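Local coordinates for ScaE cell-surface anchored scaffoldin protein (Ruminococcus flavefaciens, PDB 2ZF9) that probably anchors the cellulosome to the bacterial cell surface, this chain being the cohesin module, which is expected to bind a dockerin, at residues 28-33 / 58-63; 158-163 / 170-175. All coordinates share one frame; numbering follows the deposited sequence.

The centres of both contacts lie about 15 Å from the centre of the chain, on the same side of it, and about 9 Å from each other. Contact 1 is partly buried and ties two loops together where strand 33-41 begins and strand 50-58 ends; its chemistry mixes a backbone pair, two bridging waters and small apolar groups. Contact 2 is buried and sets helix 166-178 against strand 158-160, with a single hydrogen bond across it, from a strand N-H to a glutamine side-chain oxygen, amid apolar packing. The two meet directly: Val30 and Pro32 of contact 1 lie against Met171 and Thr175 of contact 2, so the helix has a loop as well as a strand for a neighbour.

Contact 1: 28-33 / 58-63; sequences SPVKPT and EGAADK
Val30 and Lys63 cross obliquely, methyl groups against the first carbons of the lysine chain. Val30 CG2 rests 3.8 Å from Lys63 CG, while Val30 CG1, anti to the backbone N (chi1 -177°), lies 3.6 Å from Gly59 O and also near Lys63 CB. The lysine chain bends at chi2, and its far end turns off from Val30. An alanine in place of Val30 would probably open a gap beside Lys63 CB and CG and leave the lysine chain freer to turn. Further along, the Pro32 ring meets the Ala60 methyl, with Pro32 CG 4.0 Å from Ala60 CB. At the far end the contact becomes sheet: Thr33 and Glu58 form an antiparallel hydrogen-bonded pair joining the start of strand 33-41 to the end of strand 50-58 in the cohesin fold. Thr33 N gives a nearly straight bond to Glu58 O (2.9 Å, 170° at the hydrogen), and Glu58 N returns one to Thr33 O at 3.0 Å. Two waters bridge the segments: one accepts from Lys31 N and donates to Gly59 O, and the second, beside the strand pair, accepts from Thr33 OG1 while donating to Lys31 O and, at 3.2 Å, to Glu58 O. Gly59 adopts a positive phi of 85°. Asp123 takes the N-H groups of both Gly59 and Ala60 on its two carboxylate oxygens.

Contact 2: 158-163 / 170-175; sequences LFTNVK and LMQAWT
Gln172 reaches from the helix across the backbone of Leu158 and Phe159 to the side chain of Thr160. Its CB starts against a carbonyl, 3.2 Å from Phe159 O. CG of Gln172, anti to its own backbone N, lies 3.7 Å from Phe159 O and equally near Phe159 N. The chain continues extended, bringing CD alongside the strand backbone, and Gln172 OE1 accepts a hydrogen bond from Phe159 N at 2.9 Å with 156° at the hydrogen. The N-H donor is tilted 33° from the plane of the Gln172 side-chain carbonyl. Gln172 OE1 also has Leu158 CA, Leu158 CD2 and Thr160 CB around it, the last at 3.5 Å. On the other branch, NE2 passes near Leu158 CD2 and is hydrogen-bonded to Tyr18 OH, so both ends of the amide are engaged and its rotation is probably fixed. This is helix 166-178 of the cohesin module packing on the short strand 158-160, itself paired with strand 66-73; the axes of strand 158-160 and of the helix segment 170-175 approach to 6.7 Å and run at 134° to each other. Phe159 crosses the side chains of Met171 and Thr175 at about a right angle. Met171, a selenomethionine here, brings its CE to the ring edge, 4.1 Å from Phe159 CE2. Thr175 OG1 comes obliquely to the ring, 3.7 Å from Phe159 CD2, while its hydroxyl donates to Met171 O. That carbonyl also accepts from Thr175 N, and the two donors approach it from opposite faces of its plane.

Contact 1: 28-33 / 58-63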
loop_
_atom_site.group_PDB
_atom_site.type_symbol
_atom_site.label_atom_id
_atom_site.label_comp_id
_atom_site.label_asym_id
_atom_site.label_seq_id
_atom_site.Cartn_x
_atom_site.Cartn_y
_atom_site.Cartn_z
ATOM N N SER A 28 8.514 18.694 -5.250
ATOM C CA SER A 28 7.076 18.383 -5.351
ATOM C C SER A 28 6.267 19.152 -4.320
ATOM O O SER A 28 6.518 19.006 -3.139
ATOM C CB SER A 28 6.813 16.879 -5.197
ATOM O OG SER A 28 5.418 16.636 -5.350
ATOM N N PRO A 29 5.294 19.981 -4.747
ATOM C CA PRO A 29 4.485 20.662 -3.727
ATOM C C PRO A 29 3.723 19.653 -2.836
ATOM O O PRO A 29 3.599 19.866 -1.626
ATOM C CB PRO A 29 3.509 21.525 -4.542
ATOM C CG PRO A 29 4.091 21.619 -5.892
ATOM C CD PRO A 29 4.945 20.402 -6.118
ATOM N N VAL A 30 3.253 18.545 -3.419
ATOM C CA VAL A 30 2.510 17.540 -2.638
ATOM C C VAL A 30 3.433 16.321 -2.481
ATOM O O VAL A 30 3.994 15.822 -3.473
ATOM C CB VAL A 30 1.187 17.119 -3.300
ATOM C CG1 VAL A 30 0.421 16.121 -2.401
ATOM C CG2 VAL A 30 0.314 18.324 -3.598
ATOM N N LYS A 31 3.657 15.914 -1.238
ATOM C CA LYS A 31 4.580 14.804 -0.954
ATOM C C LYS A 31 3.838 13.759 -0.125
ATOM O O LYS A 31 3.882 13.790 1.130
ATOM C CB LYS A 31 5.838 15.297 -0.192
ATOM C CG LYS A 31 6.843 16.113 -1.072
ATOM C CD LYS A 31 8.097 16.464 -0.250
ATOM C CE LYS A 31 9.149 17.169 -1.123
ATOM N NZ LYS A 31 8.671 18.554 -1.451
ATOM N N PRO A 32 3.105 12.861 -0.810
ATOM C CA PRO A 32 2.395 11.802 -0.086
ATOM C C PRO A 32 3.284 10.776 0.606
ATOM O O PRO A 32 4.407 10.504 0.178
ATOM C CB PRO A 32 1.548 11.122 -1.171
ATOM C CG PRO A 32 1.515 12.123 -2.369
ATOM C CD PRO A 32 2.885 12.806 -2.268
ATOM N N THR A 33 2.805 10.235 1.718
ATOM C CA THR A 33 3.434 9.070 2.290
ATOM C C THR A 33 2.407 7.975 2.260
ATOM O O THR A 33 1.320 8.150 2.815
ATOM C CB THR A 33 3.863 9.291 3.759
ATOM O OG1 THR A 33 4.782 10.391 3.812
ATOM C CG2 THR A 33 4.550 8.054 4.307
ATOM N N GLU A 58 -0.968 9.791 3.897
ATOM C CA GLU A 58 -0.803 10.995 4.692
ATOM C C GLU A 58 -0.231 12.041 3.772
ATOM O O GLU A 58 0.524 11.711 2.842
ATOM C CB GLU A 58 0.178 10.716 5.840
ATOM C CG GLU A 58 0.039 11.685 6.996
ATOM C CD GLU A 58 1.102 11.473 8.101
ATOM O OE1 GLU A 58 1.305 10.310 8.563
ATOM O OE2 GLU A 58 1.710 12.492 8.503
ATOM N N GLY A 59 -0.631 13.298 3.963
ATOM C CA GLY A 59 0.009 14.389 3.267
ATOM C C GLY A 59 -0.538 14.649 1.882
ATOM O O GLY A 59 0.063 15.419 1.143
ATOM N N ALA A 60 -1.681 14.040 1.525
ATOM C CA ALA A 60 -2.215 14.199 0.165
ATOM C C ALA A 60 -3.700 14.597 0.110
ATOM O O ALA A 60 -4.290 14.543 -0.968
ATOM C CB ALA A 60 -2.008 12.903 -0.610
ATOM N N ALA A 61 -4.305 14.966 1.250
ATOM C CA ALA A 61 -5.752 15.211 1.288
ATOM C C ALA A 61 -6.117 16.296 0.292
ATOM O O ALA A 61 -5.427 17.300 0.202
ATOM C CB ALA A 61 -6.199 15.601 2.698
ATOM N N ASP A 62 -7.195 16.066 -0.458
ATOM C CA ASP A 62 -7.702 16.966 -1.497
ATOM C C ASP A 62 -6.768 17.188 -2.671
ATOM O O ASP A 62 -6.979 18.099 -3.464
ATOM C CB ASP A 62 -8.183 18.306 -0.896
ATOM C CG ASP A 62 -9.170 18.091 0.241
ATOM O OD1 ASP A 62 -10.079 17.250 0.079
ATOM O OD2 ASP A 62 -9.016 18.740 1.294
ATOM N N LYS A 63 -5.758 16.329 -2.819
ATOM C CA LYS A 63 -4.777 16.523 -3.913
ATOM C C LYS A 63 -4.681 15.368 -4.903
ATOM O O LYS A 63 -3.925 15.444 -5.891
ATOM C CB LYS A 63 -3.371 16.706 -3.321
ATOM C CG LYS A 63 -3.231 17.860 -2.327
ATOM C CD LYS A 63 -3.586 19.179 -2.970
ATOM C CE LYS A 63 -3.373 20.338 -1.972
ATOM N NZ LYS A 63 -3.665 21.610 -2.721
HETATM O O HOH W 1 2.114 17.017 1.071
HETATM O O HOH W 2 3.395 12.859 3.582
#

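Contact 2: 158-163 / 170-175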
loop_
_atom_site.group_PDB
_atom_site.type_symbol
_atom_site.label_atom_id
_atom_site.label_comp_id
_atom_site.label_asym_id
_atom_site.label_seq_id
_atom_site.Cartn_x
_atom_site.Cartn_y
_atom_site.Cartn_z
ATOM N N LEU A 158 0.116 3.975 -10.036
ATOM C CA LEU A 158 -0.214 5.388 -10.160
ATOM C C LEU A 158 -0.545 5.974 -8.793
ATOM O O LEU A 158 -1.081 5.290 -7.924
ATOM C CB LEU A 158 -1.461 5.606 -11.037
ATOM C CG LEU A 158 -1.441 5.240 -12.520
ATOM C CD1 LEU A 158 -2.824 5.494 -13.081
ATOM C CD2 LEU A 158 -0.373 6.044 -13.294
ATOM N N PHE A 159 -0.213 7.251 -8.615
ATOM C CA PHE A 159 -0.721 7.978 -7.461
ATOM C C PHE A 159 -0.719 9.446 -7.841
ATOM O O PHE A 159 0.322 10.104 -7.758
ATOM C CB PHE A 159 0.113 7.765 -6.192
ATOM C CG PHE A 159 -0.599 8.268 -4.966
ATOM C CD1 PHE A 159 -1.360 7.410 -4.208
ATOM C CD2 PHE A 159 -0.568 9.621 -4.621
ATOM C CE1 PHE A 159 -2.107 7.880 -3.094
ATOM C CE2 PHE A 159 -1.286 10.084 -3.496
ATOM C CZ PHE A 159 -2.068 9.204 -2.758
ATOM N N THR A 160 -1.863 9.952 -8.288
ATOM C CA THR A 160 -1.847 11.201 -9.062
ATOM C C THR A 160 -3.222 11.849 -9.012
ATOM O O THR A 160 -4.105 11.349 -8.314
ATOM C CB THR A 160 -1.347 10.973 -10.549
ATOM O OG1 THR A 160 -0.995 12.225 -11.147
ATOM C CG2 THR A 160 -2.360 10.189 -11.427
ATOM N N ASN A 161 -3.370 12.989 -9.697
ATOM C CA ASN A 161 -4.595 13.791 -9.600
ATOM C C ASN A 161 -5.459 13.637 -10.857
ATOM O O ASN A 161 -5.042 12.947 -11.799
ATOM C CB ASN A 161 -4.264 15.267 -9.262
ATOM C CG ASN A 161 -3.347 15.935 -10.280
ATOM O OD1 ASN A 161 -3.129 15.414 -11.374
ATOM N ND2 ASN A 161 -2.812 17.105 -9.920
ATOM N N VAL A 162 -6.642 14.243 -10.917
ATOM C CA VAL A 162 -7.493 13.954 -12.076
ATOM C C VAL A 162 -6.896 14.463 -13.396
ATOM O O VAL A 162 -7.028 13.792 -14.416
ATOM C CB VAL A 162 -8.991 14.366 -11.920
ATOM C CG1 VAL A 162 -9.608 13.721 -10.687
ATOM C CG2 VAL A 162 -9.164 15.861 -11.875
ATOM N N LYS A 163 -6.203 15.603 -13.383
ATOM C CA LYS A 163 -5.686 16.128 -14.648
ATOM C C LYS A 163 -4.358 15.534 -15.116
ATOM O O LYS A 163 -3.984 15.671 -16.286
ATOM C CB LYS A 163 -5.561 17.630 -14.573
ATOM C CG LYS A 163 -6.885 18.340 -14.769
ATOM C CD LYS A 163 -6.708 19.816 -14.504
ATOM C CE LYS A 163 -8.004 20.578 -14.786
ATOM N NZ LYS A 163 -7.698 22.034 -14.659
ATOM N N LEU A 170 4.593 15.099 -10.294
ATOM C CA LEU A 170 5.586 15.290 -9.248
ATOM C C LEU A 170 5.197 14.522 -7.992
ATOM O O LEU A 170 6.050 13.936 -7.342
ATOM C CB LEU A 170 5.715 16.784 -8.876
ATOM C CG LEU A 170 6.600 17.626 -9.806
ATOM C CD1 LEU A 170 6.438 19.137 -9.505
ATOM C CD2 LEU A 170 8.088 17.230 -9.714
HETATM N N MSE A 171 3.915 14.600 -7.603
HETATM C CA MSE A 171 3.480 13.905 -6.396
HETATM C C MSE A 171 3.596 12.388 -6.628
HETATM O O MSE A 171 3.916 11.652 -5.706
HETATM C CB MSE A 171 2.047 14.326 -6.009
HETATM C CG MSE A 171 0.965 13.662 -6.801
HETATM SE SE MSE A 171 -0.871 14.016 -6.061
HETATM C CE MSE A 171 -0.659 14.072 -4.414
ATOM N N GLN A 172 3.322 11.921 -7.850
ATOM C CA GLN A 172 3.497 10.482 -8.135
ATOM C C GLN A 172 4.974 10.068 -8.038
ATOM O O GLN A 172 5.300 9.030 -7.465
ATOM C CB GLN A 172 3.004 10.148 -9.542
ATOM C CG GLN A 172 2.999 8.655 -9.858
ATOM C CD GLN A 172 2.146 8.382 -11.073
ATOM O OE1 GLN A 172 0.926 8.373 -10.988
ATOM N NE2 GLN A 172 2.789 8.210 -12.213
ATOM N N ALA A 173 5.856 10.851 -8.660
ATOM C CA ALA A 173 7.280 10.575 -8.603
ATOM C C ALA A 173 7.739 10.585 -7.145
ATOM O O ALA A 173 8.491 9.699 -6.735
ATOM C CB ALA A 173 8.064 11.610 -9.431
ATOM N N TRP A 174 7.284 11.572 -6.360
ATOM C CA TRP A 174 7.641 11.585 -4.939
ATOM C C TRP A 174 7.160 10.286 -4.283
ATOM O O TRP A 174 7.898 9.653 -3.533
ATOM C CB TRP A 174 7.063 12.812 -4.165
ATOM C CG TRP A 174 7.389 12.665 -2.698
ATOM C CD1 TRP A 174 6.652 12.016 -1.750
ATOM C CD2 TRP A 174 8.607 13.078 -2.058
ATOM N NE1 TRP A 174 7.331 12.035 -0.537
ATOM C CE2 TRP A 174 8.534 12.671 -0.707
ATOM C CE3 TRP A 174 9.752 13.764 -2.505
ATOM C CZ2 TRP A 174 9.569 12.914 0.210
ATOM C CZ3 TRP A 174 10.793 14.024 -1.590
ATOM C CH2 TRP A 174 10.680 13.621 -0.244
ATOM N N THR A 175 5.914 9.918 -4.530
ATOM C CA THR A 175 5.320 8.795 -3.811
ATOM C C THR A 175 6.151 7.508 -3.986
ATOM O O THR A 175 6.479 6.834 -3.021
ATOM C CB THR A 175 3.924 8.539 -4.349
ATOM O OG1 THR A 175 3.099 9.624 -3.970
ATOM C CG2 THR A 175 3.303 7.251 -3.753
#